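Local coordinates for uncharacterized protein TP-0789 domain-containing protein (Desulfovibrio piger ATCC 29098, PDB 4Z48) that is of unknown function but belongs to the LolA-like family and may, like its relatives, bind lipid or lipoprotein in outer-membrane sorting, at residues V73-W81 and D90-A98. Numbering follows the deposited sequence.
Sequences VNGTKYLVW and DDMWVYLPA
Asp91 and Trp81 open an antiparallel β-hairpin ladder, joined by paired hydrogen bonds (Trp81 N to Asp91 O, Asp91 N to Trp81 O), within the unclosed, antiparallel β-barrel of this LolA-like protein. Asp91 OD1 makes a salt bridge to Arg104, and OD2 hydrogen-bonds to the Tyr83 hydroxyl. Next, selenomethionine Met92 and Val80 form a non-hydrogen-bonded pair; the Met92 chain is extended until it bends at SE (chi3 -63°), which brings CE to 3.8 Å from Val80 CG2. Trp93 illustrates how one large side chain can bridge two positions of a neighbouring strand. Its CE3 lies 4.1 Å from Leu79 CG, while its six-membered ring presents an edge to the face of Trp81, a T-shaped pair with planes at 78° and CZ3 3.7 Å from Trp81 CD2. Tyr62 stacks on Trp81 as well, and Trp81 NE1 hydrogen-bonds to Phe239 O. Back on the face of Met92 and Val80, the Val94 torsion (chi1 57°) sets CG2 opposite the backbone N and over the Tyr78 ring, a CH-pi contact 3.7 Å from its centroid. Tyr95 and Lys77 form a hydrogen-bonded pair, and the Tyr95 ring edge meets Gly75 O. Finally, Pro97 packs against the type II turn from Val73 to Thr76, where Thr76 N and OG1 both hydrogen-bond to Val73 O, while Pro97 CD sits 3.3 Å from Thr76 OG1.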
ATOM      1  N   VAL A  73      -3.124 -14.656 -15.657  1.00 20.34           N
ATOM      2  CA  VAL A  73      -3.665 -13.551 -14.849  1.00 18.71           C
ATOM      3  C   VAL A  73      -4.088 -12.366 -15.755  1.00 20.44           C
ATOM      4  O   VAL A  73      -4.734 -11.426 -15.284  1.00 19.84           O
ATOM      5  CB  VAL A  73      -2.696 -13.089 -13.721  1.00 22.23           C
ATOM      6  CG1 VAL A  73      -2.247 -14.270 -12.859  1.00 21.46           C
ATOM      7  CG2 VAL A  73      -1.516 -12.291 -14.259  1.00 21.87           C
ATOM      8  N   ASN A  74      -3.698 -12.391 -17.029  1.00 17.62           N
ATOM      9  CA  ASN A  74      -4.065 -11.322 -17.972  1.00 17.61           C
ATOM     10  C   ASN A  74      -5.554 -11.002 -17.886  1.00 21.41           C
ATOM     11  O   ASN A  74      -6.390 -11.910 -17.989  1.00 21.13           O
ATOM     12  CB  ASN A  74      -3.724 -11.714 -19.424  1.00 15.51           C
ATOM     13  CG  ASN A  74      -4.223 -10.707 -20.431  1.00 30.02           C
ATOM     14  OD1 ASN A  74      -5.267 -10.873 -21.058  1.00 31.85           O
ATOM     15  ND2 ASN A  74      -3.493  -9.639 -20.601  1.00 28.38           N
ATOM     16  N   GLY A  75      -5.878  -9.725 -17.719  1.00 19.26           N
ATOM     17  CA  GLY A  75      -7.285  -9.326 -17.618  1.00 21.27           C
ATOM     18  C   GLY A  75      -7.810  -9.161 -16.193  1.00 23.35           C
ATOM     19  O   GLY A  75      -8.906  -8.614 -15.999  1.00 22.09           O
ATOM     20  N   THR A  76      -7.055  -9.644 -15.172  1.00 17.29           N
ATOM     21  CA  THR A  76      -7.483  -9.455 -13.768  1.00 16.39           C
ATOM     22  C   THR A  76      -7.423  -7.954 -13.485  1.00 20.56           C
ATOM     23  O   THR A  76      -6.474  -7.290 -13.881  1.00 20.10           O
ATOM     24  CB  THR A  76      -6.620 -10.257 -12.763  1.00 21.48           C
ATOM     25  OG1 THR A  76      -6.494 -11.600 -13.225  1.00 20.11           O
ATOM     26  CG2 THR A  76      -7.199 -10.229 -11.309  1.00 18.72           C
ATOM     27  N   LYS A  77      -8.477  -7.427 -12.876  1.00 18.60           N
ATOM     28  CA  LYS A  77      -8.594  -6.028 -12.526  1.00 18.00           C
ATOM     29  C   LYS A  77      -9.101  -5.874 -11.092  1.00 22.23           C
ATOM     30  O   LYS A  77     -10.044  -6.554 -10.692  1.00 22.40           O
ATOM     31  CB  LYS A  77      -9.533  -5.279 -13.478  1.00 18.22           C
ATOM     32  CG  LYS A  77      -9.061  -5.165 -14.927  1.00 22.62           C
ATOM     33  CD  LYS A  77     -10.196  -4.612 -15.758  1.00 32.85           C
ATOM     34  CE  LYS A  77      -9.757  -4.155 -17.116  1.00 46.16           C
ATOM     35  NZ  LYS A  77     -10.804  -3.332 -17.777  1.00 54.88           N
ATOM     36  N   TYR A  78      -8.469  -4.978 -10.341  1.00 17.93           N
ATOM     37  CA  TYR A  78      -8.886  -4.580  -8.990  1.00 18.93           C
ATOM     38  C   TYR A  78      -9.322  -3.142  -9.007  1.00 23.01           C
ATOM     39  O   TYR A  78      -8.577  -2.295  -9.489  1.00 23.13           O
ATOM     40  CB  TYR A  78      -7.777  -4.754  -7.958  1.00 20.10           C
ATOM     41  CG  TYR A  78      -7.510  -6.184  -7.597  1.00 21.56           C
ATOM     42  CD1 TYR A  78      -6.759  -7.010  -8.440  1.00 21.77           C
ATOM     43  CD2 TYR A  78      -7.951  -6.711  -6.382  1.00 22.40           C
ATOM     44  CE1 TYR A  78      -6.486  -8.331  -8.096  1.00 25.17           C
ATOM     45  CE2 TYR A  78      -7.682  -8.030  -6.032  1.00 22.90           C
ATOM     46  CZ  TYR A  78      -6.921  -8.824  -6.874  1.00 25.72           C
ATOM     47  OH  TYR A  78      -6.647 -10.123  -6.522  1.00 28.45           O
ATOM     48  N   LEU A  79     -10.538  -2.865  -8.497  1.00 19.27           N
ATOM     49  CA  LEU A  79     -11.065  -1.509  -8.369  1.00 20.37           C
ATOM     50  C   LEU A  79     -11.102  -1.173  -6.865  1.00 23.66           C
ATOM     51  O   LEU A  79     -11.670  -1.932  -6.094  1.00 21.79           O
ATOM     52  CB  LEU A  79     -12.452  -1.365  -9.024  1.00 19.99           C
ATOM     53  CG  LEU A  79     -13.135   0.021  -8.945  1.00 23.55           C
ATOM     54  CD1 LEU A  79     -12.260   1.124  -9.518  1.00 24.29           C
ATOM     55  CD2 LEU A  79     -14.456   0.008  -9.686  1.00 26.70           C
ATOM     56  N   VAL A  80     -10.426  -0.096  -6.441  1.00 20.96           N
ATOM     57  CA  VAL A  80     -10.391   0.255  -5.025  1.00 22.10           C
ATOM     58  C   VAL A  80     -10.918   1.670  -4.849  1.00 26.17           C
ATOM     59  O   VAL A  80     -10.463   2.578  -5.547  1.00 25.35           O
ATOM     60  CB  VAL A  80      -8.973   0.122  -4.387  1.00 27.57           C
ATOM     61  CG1 VAL A  80      -9.029   0.360  -2.876  1.00 28.06           C
ATOM     62  CG2 VAL A  80      -8.291  -1.208  -4.732  1.00 27.58           C
ATOM     63  N   TRP A  81     -11.906   1.835  -3.963  1.00 24.90           N
ATOM     64  CA  TRP A  81     -12.474   3.121  -3.545  1.00 25.88           C
ATOM     65  C   TRP A  81     -12.109   3.284  -2.077  1.00 27.40           C
ATOM     66  O   TRP A  81     -12.730   2.668  -1.198  1.00 23.87           O
ATOM     67  CB  TRP A  81     -13.987   3.175  -3.769  1.00 26.07           C
ATOM     68  CG  TRP A  81     -14.442   3.167  -5.193  1.00 27.26           C
ATOM     69  CD1 TRP A  81     -13.667   3.156  -6.320  1.00 29.43           C
ATOM     70  CD2 TRP A  81     -15.805   3.126  -5.642  1.00 28.15           C
ATOM     71  NE1 TRP A  81     -14.465   3.125  -7.441  1.00 28.77           N
ATOM     72  CE2 TRP A  81     -15.780   3.112  -7.054  1.00 30.72           C
ATOM     73  CE3 TRP A  81     -17.052   3.142  -4.978  1.00 30.15           C
ATOM     74  CZ2 TRP A  81     -16.946   3.094  -7.821  1.00 30.74           C
ATOM     75  CZ3 TRP A  81     -18.212   3.115  -5.736  1.00 32.29           C
ATOM     76  CH2 TRP A  81     -18.153   3.090  -7.142  1.00 32.94           C
ATOM     77  N   ASP A  90     -13.444   0.979   3.123  1.00 26.68           N
ATOM     78  CA  ASP A  90     -12.966   1.050   1.745  1.00 24.94           C
ATOM     79  C   ASP A  90     -13.630  -0.034   0.938  1.00 27.87           C
ATOM     80  O   ASP A  90     -13.797  -1.158   1.433  1.00 29.81           O
ATOM     81  CB  ASP A  90     -11.443   0.878   1.669  1.00 25.65           C
ATOM     82  CG  ASP A  90     -10.592   2.045   2.143  1.00 34.26           C
ATOM     83  OD1 ASP A  90     -11.171   3.086   2.574  1.00 30.08           O
ATOM     84  OD2 ASP A  90      -9.352   1.936   2.059  1.00 42.38           O
ATOM     85  N   ASP A  91     -14.060   0.318  -0.270  1.00 23.05           N
ATOM     86  CA  ASP A  91     -14.683  -0.576  -1.225  1.00 21.99           C
ATOM     87  C   ASP A  91     -13.626  -1.188  -2.148  1.00 24.08           C
ATOM     88  O   ASP A  91     -12.711  -0.519  -2.644  1.00 22.24           O
ATOM     89  CB  ASP A  91     -15.756   0.170  -2.046  1.00 23.84           C
ATOM     90  CG  ASP A  91     -17.017   0.519  -1.287  1.00 34.54           C
ATOM     91  OD1 ASP A  91     -17.539  -0.355  -0.578  1.00 35.15           O
ATOM     92  OD2 ASP A  91     -17.497   1.663  -1.429  1.00 35.43           O
HETATM   93  N   MSE A  92     -13.762  -2.458  -2.392  1.00 19.10           N
HETATM   94  CA  MSE A  92     -12.830  -3.147  -3.258  1.00 17.50           C
HETATM   95  C   MSE A  92     -13.552  -4.255  -4.016  1.00 22.48           C
HETATM   96  O   MSE A  92     -14.403  -4.974  -3.457  1.00 20.99           O
HETATM   97  CB  MSE A  92     -11.664  -3.720  -2.447  1.00 18.11           C
HETATM   98  CG  MSE A  92     -10.635  -4.456  -3.275  1.00 24.01           C
HETATM   99 SE   MSE A  92      -9.151  -5.077  -2.189  0.75 32.74          SE
HETATM  100  CE  MSE A  92      -8.496  -3.461  -1.617  1.00 29.47           C
ATOM    101  N   TRP A  93     -13.206  -4.365  -5.284  1.00 21.94           N
ATOM    102  CA  TRP A  93     -13.718  -5.398  -6.175  1.00 21.94           C
ATOM    103  C   TRP A  93     -12.612  -5.963  -7.068  1.00 22.91           C
ATOM    104  O   TRP A  93     -11.654  -5.271  -7.421  1.00 19.95           O
ATOM    105  CB  TRP A  93     -14.821  -4.844  -7.069  1.00 22.59           C
ATOM    106  CG  TRP A  93     -16.013  -4.279  -6.357  1.00 24.48           C
ATOM    107  CD1 TRP A  93     -17.179  -4.925  -6.077  1.00 27.64           C
ATOM    108  CD2 TRP A  93     -16.211  -2.911  -5.990  1.00 24.72           C
ATOM    109  NE1 TRP A  93     -18.087  -4.048  -5.528  1.00 26.71           N
ATOM    110  CE2 TRP A  93     -17.526  -2.801  -5.478  1.00 28.59           C
ATOM    111  CE3 TRP A  93     -15.406  -1.757  -6.055  1.00 25.75           C
ATOM    112  CZ2 TRP A  93     -18.058  -1.582  -5.044  1.00 28.26           C
ATOM    113  CZ3 TRP A  93     -15.934  -0.554  -5.631  1.00 27.92           C
ATOM    114  CH2 TRP A  93     -17.240  -0.474  -5.117  1.00 28.92           C
ATOM    115  N   VAL A  94     -12.772  -7.213  -7.452  1.00 19.08           N
ATOM    116  CA  VAL A  94     -11.846  -7.871  -8.380  1.00 18.41           C
ATOM    117  C   VAL A  94     -12.653  -8.463  -9.528  1.00 22.84           C
ATOM    118  O   VAL A  94     -13.668  -9.114  -9.270  1.00 21.05           O
ATOM    119  CB  VAL A  94     -10.933  -8.958  -7.703  1.00 21.82           C
ATOM    120  CG1 VAL A  94     -11.746 -10.048  -6.990  1.00 21.82           C
ATOM    121  CG2 VAL A  94      -9.948  -9.581  -8.709  1.00 21.60           C
ATOM    122  N   TYR A  95     -12.217  -8.206 -10.788  1.00 20.99           N
ATOM    123  CA  TYR A  95     -12.714  -8.879 -11.990  1.00 21.61           C
ATOM    124  C   TYR A  95     -11.752 -10.057 -12.262  1.00 24.46           C
ATOM    125  O   TYR A  95     -10.546  -9.838 -12.414  1.00 21.44           O
ATOM    126  CB  TYR A  95     -12.822  -7.931 -13.194  1.00 22.72           C
ATOM    127  CG  TYR A  95     -13.135  -8.673 -14.471  1.00 25.64           C
ATOM    128  CD1 TYR A  95     -14.447  -8.997 -14.809  1.00 27.34           C
ATOM    129  CD2 TYR A  95     -12.113  -9.118 -15.310  1.00 27.49           C
ATOM    130  CE1 TYR A  95     -14.736  -9.752 -15.945  1.00 28.85           C
ATOM    131  CE2 TYR A  95     -12.393  -9.860 -16.456  1.00 29.25           C
ATOM    132  CZ  TYR A  95     -13.707 -10.154 -16.781  1.00 35.96           C
ATOM    133  OH  TYR A  95     -13.988 -10.875 -17.911  1.00 37.49           O
ATOM    134  N   LEU A  96     -12.279 -11.286 -12.266  1.00 23.74           N
ATOM    135  CA  LEU A  96     -11.522 -12.527 -12.496  1.00 24.31           C
ATOM    136  C   LEU A  96     -11.762 -13.011 -13.936  1.00 27.69           C
ATOM    137  O   LEU A  96     -12.896 -13.359 -14.261  1.00 26.09           O
ATOM    138  CB  LEU A  96     -11.922 -13.608 -11.478  1.00 24.51           C
ATOM    139  CG  LEU A  96     -11.650 -13.251  -9.998  1.00 28.14           C
ATOM    140  CD1 LEU A  96     -12.461 -14.164  -9.063  1.00 28.28           C
ATOM    141  CD2 LEU A  96     -10.175 -13.331  -9.667  1.00 26.97           C
ATOM    142  N   PRO A  97     -10.721 -13.007 -14.813  1.00 23.87           N
ATOM    143  CA  PRO A  97     -10.948 -13.355 -16.228  1.00 24.86           C
ATOM    144  C   PRO A  97     -11.393 -14.796 -16.481  1.00 30.55           C
ATOM    145  O   PRO A  97     -12.107 -15.007 -17.462  1.00 32.10           O
ATOM    146  CB  PRO A  97      -9.584 -13.091 -16.876  1.00 26.00           C
ATOM    147  CG  PRO A  97      -8.574 -13.211 -15.717  1.00 28.05           C
ATOM    148  CD  PRO A  97      -9.320 -12.578 -14.593  1.00 23.38           C
ATOM    149  N   ALA A  98     -10.953 -15.773 -15.648  1.00 27.17           N
ATOM    150  CA  ALA A  98     -11.302 -17.204 -15.824  1.00 28.88           C
ATOM    151  C   ALA A  98     -12.805 -17.484 -15.672  1.00 40.34           C
ATOM    152  O   ALA A  98     -13.316 -18.417 -16.313  1.00 42.99           O
ATOM    153  CB  ALA A  98     -10.539 -18.060 -14.823  1.00 28.51           C
TER